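Local coordinates for Cag pathogenicity island protein (Cag10) (Helicobacter pylori 26695, PDB 6IQT), which is a VirB8 homologue of the Cag type IV secretion system, probably a membrane-anchored component of the apparatus, represented here by its VirB8 domain, at residues I111-T116 and Y125-Q130. Sequence-based numbering, arbitrary orientation.
Sequences ITIKIT and YITKKQ
I113 and T127 form the middle hydrogen-bonded pair of an antiparallel hairpin. I113 N gives a nearly straight bond to T127 O (2.8 Å, 176° at the hydrogen), and T127 N returns one to I113 O. The pairs I111–K129 and I115–Y125 are closed in the same two-way fashion. Six amide N-H groups and six carbonyls are thus satisfied within the hairpin. Three of those oxygens also take a CA-H contact: I111 O from K128, I113 O from I126, and T127 O from T112.

The backbones of T112 and K114 bond instead to strand 84-98, and that of K128 to L164. T112 OG1 is hydrogen-bonded to S91 OG; across the hairpin it only lies beside K128 CG (3.8 Å). The T112 and I126 CG2 methyls press together at 3.4 Å, tighter than usual.

On the other face, Y125 CG lies between its backbone N and carbonyl carbon (chi1 69°), which starts the ring toward I115. I115 CG2 makes a CH-pi contact over the ring, 4.0 Å from its centre and offset toward the rim. I115 CD1 touches ring atom CE1 at 3.5 Å. T127 CG2 lies at the ring edge. Methylene CD of K129 reaches the CD1 methyls of I111 and I113, while its NZ has a weak, long ion pair with D163. F43 of helix 30-43 packs on these three residues.

Backbone bonding therefore sets the register, and apolar contacts join the face of I111, I113 and K129 to helix 30-43 in the NTF2-like VirB8 fold.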
loop_
_atom_site.group_PDB
_atom_site.type_symbol
_atom_site.label_atom_id
_atom_site.label_comp_id
_atom_site.label_asym_id
_atom_site.label_seq_id
_atom_site.Cartn_x
_atom_site.Cartn_y
_atom_site.Cartn_z
ATOM N N ILE A 111 -6.962 -6.480 6.007
ATOM C CA ILE A 111 -6.675 -6.639 7.429
ATOM C C ILE A 111 -7.641 -5.789 8.242
ATOM O O ILE A 111 -8.198 -4.797 7.772
ATOM C CB ILE A 111 -5.217 -6.286 7.817
ATOM C CG1 ILE A 111 -4.929 -4.803 7.631
ATOM C CG2 ILE A 111 -4.219 -7.134 7.044
ATOM C CD1 ILE A 111 -3.601 -4.398 8.269
ATOM N N THR A 112 -7.842 -6.208 9.478
ATOM C CA THR A 112 -8.627 -5.456 10.441
ATOM C C THR A 112 -7.724 -5.199 11.636
ATOM O O THR A 112 -7.034 -6.114 12.100
ATOM C CB THR A 112 -9.902 -6.224 10.833
ATOM O OG1 THR A 112 -10.744 -6.379 9.677
ATOM C CG2 THR A 112 -10.680 -5.475 11.886
ATOM N N ILE A 113 -7.675 -3.954 12.086
ATOM C CA ILE A 113 -6.874 -3.562 13.240
ATOM C C ILE A 113 -7.836 -3.123 14.341
ATOM O O ILE A 113 -8.627 -2.186 14.152
ATOM C CB ILE A 113 -5.875 -2.445 12.897
ATOM C CG1 ILE A 113 -5.022 -2.838 11.680
ATOM C CG2 ILE A 113 -4.992 -2.125 14.105
ATOM C CD1 ILE A 113 -4.041 -1.761 11.226
ATOM N N LYS A 114 -7.781 -3.804 15.481
ATOM C CA LYS A 114 -8.600 -3.441 16.634
ATOM C C LYS A 114 -7.750 -2.605 17.585
ATOM O O LYS A 114 -6.717 -3.072 18.080
ATOM C CB LYS A 114 -9.165 -4.671 17.341
ATOM C CG LYS A 114 -10.098 -4.318 18.510
ATOM C CD LYS A 114 -10.785 -5.546 19.105
ATOM C CE LYS A 114 -9.791 -6.630 19.523
ATOM N NZ LYS A 114 -8.865 -6.173 20.597
ATOM N N ILE A 115 -8.175 -1.367 17.807
ATOM C CA ILE A 115 -7.477 -0.424 18.666
ATOM C C ILE A 115 -8.301 -0.262 19.939
ATOM O O ILE A 115 -9.480 0.110 19.885
ATOM C CB ILE A 115 -7.246 0.913 17.944
ATOM C CG1 ILE A 115 -6.107 0.763 16.926
ATOM C CG2 ILE A 115 -6.944 2.013 18.927
ATOM C CD1 ILE A 115 -6.392 1.392 15.585
ATOM N N THR A 116 -7.713 -0.607 21.076
ATOM C CA THR A 116 -8.371 -0.421 22.369
ATOM C C THR A 116 -7.424 0.377 23.257
ATOM O O THR A 116 -6.317 -0.105 23.574
ATOM C CB THR A 116 -8.767 -1.753 23.009
ATOM O OG1 THR A 116 -7.601 -2.544 23.257
ATOM C CG2 THR A 116 -9.696 -2.551 22.098
ATOM N N TYR A 125 -12.038 0.966 18.681
ATOM C CA TYR A 125 -12.422 1.237 17.311
ATOM C C TYR A 125 -11.637 0.353 16.355
ATOM O O TYR A 125 -10.496 -0.033 16.622
ATOM C CB TYR A 125 -12.267 2.712 16.941
ATOM C CG TYR A 125 -10.889 3.332 16.814
ATOM C CD1 TYR A 125 -10.179 3.233 15.629
ATOM C CD2 TYR A 125 -10.337 4.117 17.840
ATOM C CE1 TYR A 125 -8.934 3.837 15.491
ATOM C CE2 TYR A 125 -9.097 4.724 17.696
ATOM C CZ TYR A 125 -8.405 4.583 16.539
ATOM O OH TYR A 125 -7.175 5.189 16.419
ATOM N N ILE A 126 -12.260 0.068 15.217
ATOM C CA ILE A 126 -11.725 -0.851 14.218
ATOM C C ILE A 126 -11.321 -0.045 12.990
ATOM O O ILE A 126 -12.077 0.822 12.532
ATOM C CB ILE A 126 -12.758 -1.937 13.853
ATOM C CG1 ILE A 126 -12.834 -2.997 14.954
ATOM C CG2 ILE A 126 -12.435 -2.578 12.514
ATOM C CD1 ILE A 126 -14.197 -3.655 15.072
ATOM N N THR A 127 -10.123 -0.300 12.473
ATOM C CA THR A 127 -9.752 0.212 11.166
ATOM C C THR A 127 -9.514 -0.964 10.222
ATOM O O THR A 127 -9.198 -2.072 10.656
ATOM C CB THR A 127 -8.526 1.142 11.238
ATOM O OG1 THR A 127 -7.340 0.390 11.493
ATOM C CG2 THR A 127 -8.699 2.181 12.346
ATOM N N LYS A 128 -9.716 -0.730 8.930
ATOM C CA LYS A 128 -9.578 -1.769 7.919
ATOM C C LYS A 128 -8.691 -1.236 6.808
ATOM O O LYS A 128 -8.740 -0.043 6.491
ATOM C CB LYS A 128 -10.951 -2.210 7.360
ATOM C CG LYS A 128 -11.847 -2.944 8.374
ATOM C CD LYS A 128 -13.330 -2.729 8.091
ATOM C CE LYS A 128 -14.113 -2.473 9.387
ATOM N NZ LYS A 128 -14.401 -1.009 9.613
ATOM N N LYS A 129 -7.859 -2.115 6.246
ATOM C CA LYS A 129 -6.922 -1.747 5.196
ATOM C C LYS A 129 -6.883 -2.855 4.156
ATOM O O LYS A 129 -7.106 -4.023 4.472
ATOM C CB LYS A 129 -5.495 -1.541 5.730
ATOM C CG LYS A 129 -5.284 -0.323 6.637
ATOM C CD LYS A 129 -3.935 -0.421 7.338
ATOM C CE LYS A 129 -3.500 0.909 7.935
ATOM N NZ LYS A 129 -4.581 1.503 8.758
ATOM N N GLN A 130 -6.565 -2.487 2.920
ATOM C CA GLN A 130 -6.197 -3.469 1.911
ATOM C C GLN A 130 -4.682 -3.445 1.762
ATOM O O GLN A 130 -4.082 -2.377 1.642
ATOM C CB GLN A 130 -6.869 -3.199 0.561
ATOM C CG GLN A 130 -6.583 -4.311 -0.432
ATOM C CD GLN A 130 -6.660 -3.849 -1.868
ATOM O OE1 GLN A 130 -7.645 -4.110 -2.556
ATOM N NE2 GLN A 130 -5.619 -3.156 -2.332
#